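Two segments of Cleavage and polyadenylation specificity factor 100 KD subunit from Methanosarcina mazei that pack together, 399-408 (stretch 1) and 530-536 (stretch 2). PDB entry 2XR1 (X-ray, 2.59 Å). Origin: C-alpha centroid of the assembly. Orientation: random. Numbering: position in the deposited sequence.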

# COMPACT_ATOMS: atom_id res chain seq x y z
N HIS B 399 -31.48 -20.50 28.67
CA HIS B 399 -32.02 -20.75 27.34
C HIS B 399 -31.48 -22.03 26.75
O HIS B 399 -32.24 -22.87 26.29
CB HIS B 399 -31.72 -19.58 26.38
CG HIS B 399 -32.51 -19.61 25.11
ND1 HIS B 399 -32.50 -18.57 24.21
CD2 HIS B 399 -33.38 -20.52 24.61
CE1 HIS B 399 -33.30 -18.86 23.20
NE2 HIS B 399 -33.86 -20.03 23.43
N LEU B 400 -30.16 -22.21 26.78
CA LEU B 400 -29.62 -23.47 26.27
C LEU B 400 -30.21 -24.66 27.02
O LEU B 400 -30.49 -25.67 26.41
CB LEU B 400 -28.10 -23.51 26.38
CG LEU B 400 -27.48 -24.71 25.64
CD1 LEU B 400 -27.98 -24.69 24.22
CD2 LEU B 400 -25.98 -24.69 25.68
N GLN B 401 -30.38 -24.55 28.33
CA GLN B 401 -30.80 -25.68 29.12
C GLN B 401 -32.20 -26.05 28.75
O GLN B 401 -32.50 -27.21 28.61
CB GLN B 401 -30.72 -25.36 30.62
CG GLN B 401 -29.30 -25.27 31.11
CD GLN B 401 -29.17 -24.72 32.53
OE1 GLN B 401 -29.88 -23.80 32.93
NE2 GLN B 401 -28.24 -25.30 33.30
N MET B 402 -33.04 -25.06 28.54
CA MET B 402 -34.42 -25.30 28.19
C MET B 402 -34.57 -25.90 26.79
O MET B 402 -35.38 -26.81 26.59
CB MET B 402 -35.24 -24.02 28.33
CG MET B 402 -35.49 -23.65 29.81
SD MET B 402 -36.56 -24.86 30.68
CE MET B 402 -36.49 -24.28 32.38
N VAL B 403 -33.80 -25.42 25.83
CA VAL B 403 -33.88 -26.00 24.49
C VAL B 403 -33.42 -27.45 24.51
O VAL B 403 -34.08 -28.31 23.92
CB VAL B 403 -33.05 -25.22 23.50
CG1 VAL B 403 -32.90 -25.99 22.22
CG2 VAL B 403 -33.69 -23.86 23.28
N VAL B 404 -32.33 -27.72 25.20
CA VAL B 404 -31.81 -29.08 25.25
C VAL B 404 -32.72 -29.98 26.10
O VAL B 404 -33.01 -31.11 25.70
CB VAL B 404 -30.35 -29.12 25.73
CG1 VAL B 404 -29.92 -30.53 25.98
CG2 VAL B 404 -29.44 -28.49 24.67
N LYS B 405 -33.21 -29.46 27.22
CA LYS B 405 -34.14 -30.20 28.06
C LYS B 405 -35.35 -30.61 27.27
O LYS B 405 -35.72 -31.79 27.26
CB LYS B 405 -34.60 -29.38 29.24
CG LYS B 405 -35.42 -30.14 30.25
CD LYS B 405 -36.36 -29.19 30.96
CE LYS B 405 -36.54 -29.53 32.42
NZ LYS B 405 -37.50 -28.59 33.04
N ASN B 406 -35.97 -29.64 26.61
CA ASN B 406 -37.18 -29.90 25.87
C ASN B 406 -36.90 -30.90 24.76
O ASN B 406 -37.64 -31.87 24.64
CB ASN B 406 -37.84 -28.60 25.34
CG ASN B 406 -38.38 -27.68 26.46
OD1 ASN B 406 -38.74 -28.13 27.56
ND2 ASN B 406 -38.45 -26.37 26.16
N THR B 407 -35.83 -30.72 24.00
CA THR B 407 -35.50 -31.68 22.94
C THR B 407 -35.37 -33.11 23.46
O THR B 407 -35.79 -34.04 22.80
CB THR B 407 -34.18 -31.38 22.21
OG1 THR B 407 -34.25 -30.13 21.51
CG2 THR B 407 -33.89 -32.47 21.22
N ILE B 408 -34.75 -33.29 24.62
CA ILE B 408 -34.51 -34.65 25.11
C ILE B 408 -35.79 -35.25 25.67
O ILE B 408 -36.15 -36.38 25.34
CB ILE B 408 -33.41 -34.68 26.18
CG1 ILE B 408 -32.04 -34.36 25.58
CG2 ILE B 408 -33.36 -36.04 26.84
CD1 ILE B 408 -31.80 -34.96 24.23
N PRO B 530 -38.87 -34.08 13.04
CA PRO B 530 -39.11 -32.79 13.69
C PRO B 530 -38.84 -32.78 15.21
O PRO B 530 -38.70 -31.70 15.81
CB PRO B 530 -40.60 -32.54 13.41
CG PRO B 530 -41.18 -33.87 13.25
CD PRO B 530 -40.13 -34.69 12.57
N ARG B 531 -38.79 -33.97 15.80
CA ARG B 531 -38.53 -34.16 17.22
C ARG B 531 -37.16 -33.58 17.58
O ARG B 531 -36.98 -33.06 18.68
CB ARG B 531 -38.63 -35.68 17.57
N ASN B 532 -36.22 -33.63 16.63
CA ASN B 532 -34.86 -33.15 16.84
C ASN B 532 -34.72 -31.64 16.82
O ASN B 532 -35.67 -30.92 16.47
CB ASN B 532 -33.95 -33.71 15.75
CG ASN B 532 -33.82 -35.20 15.83
OD1 ASN B 532 -33.84 -35.79 16.91
ND2 ASN B 532 -33.67 -35.84 14.67
N THR B 533 -33.53 -31.15 17.18
CA THR B 533 -33.25 -29.72 17.21
C THR B 533 -31.84 -29.38 16.77
O THR B 533 -30.89 -30.12 17.04
CB THR B 533 -33.44 -29.18 18.61
OG1 THR B 533 -34.75 -29.50 19.07
CG2 THR B 533 -33.26 -27.66 18.62
N LEU B 534 -31.70 -28.24 16.10
CA LEU B 534 -30.41 -27.78 15.64
C LEU B 534 -30.09 -26.47 16.34
O LEU B 534 -30.79 -25.48 16.11
CB LEU B 534 -30.45 -27.57 14.12
CG LEU B 534 -29.15 -27.08 13.47
CD1 LEU B 534 -28.14 -28.19 13.50
CD2 LEU B 534 -29.42 -26.58 12.05
N VAL B 535 -29.05 -26.45 17.17
CA VAL B 535 -28.82 -25.32 18.08
C VAL B 535 -27.68 -24.45 17.60
O VAL B 535 -26.54 -24.88 17.61
CB VAL B 535 -28.51 -25.83 19.50
CG1 VAL B 535 -28.50 -24.69 20.52
CG2 VAL B 535 -29.56 -26.90 19.91
N PHE B 536 -27.97 -23.24 17.18
CA PHE B 536 -26.91 -22.29 16.86
C PHE B 536 -26.49 -21.47 18.08
O PHE B 536 -27.30 -20.74 18.62
CB PHE B 536 -27.37 -21.33 15.76
CG PHE B 536 -27.49 -21.97 14.42
CD1 PHE B 536 -26.37 -22.43 13.75
CD2 PHE B 536 -28.73 -22.10 13.80
CE1 PHE B 536 -26.48 -23.02 12.51
CE2 PHE B 536 -28.83 -22.68 12.55
CZ PHE B 536 -27.71 -23.13 11.91

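A single hydrogen bond between two threonine hydroxyls is the one hydrogen bond across this mostly apolar contact. T407 OG1 lies 2.6 Å from T533 OG1, and either hydroxyl could be the donor. Both residues point their CA-to-CB bonds toward the other stretch, and both take the m rotamer. T407 OG1 also lies 3.0 Å from V403 O, one helical turn back, so its proton has a second acceptor within reach. Threonine suits a buried site of this kind, since it carries a hydroxyl and a methyl, both on CB. The methyl of T407 packs against backbone, with CG2 4.0 Å from R531 O.

The helix and the strand 533-536 run nearly antiparallel, at 167°, with axes 9.8 Å apart at closest approach. Alternation along the strand turns T533 and V535 toward the helix and L534 away. On the helix, L400, V403 and T407 recur at three- and four-residue spacing and so meet the strand. V403 CG1 reaches T533 CG2 at 4.0 Å and V535 CG2 at 4.2 Å. L400 starts sideways, but its end comes nearer, bringing CD1 to 3.7 Å from V535 CG1. V403, V535 and L400 are buried here, where aliphatic side chains can pack without leaving a polar group unpaired. The contact buries 237 Å², both sides summed, a modest area.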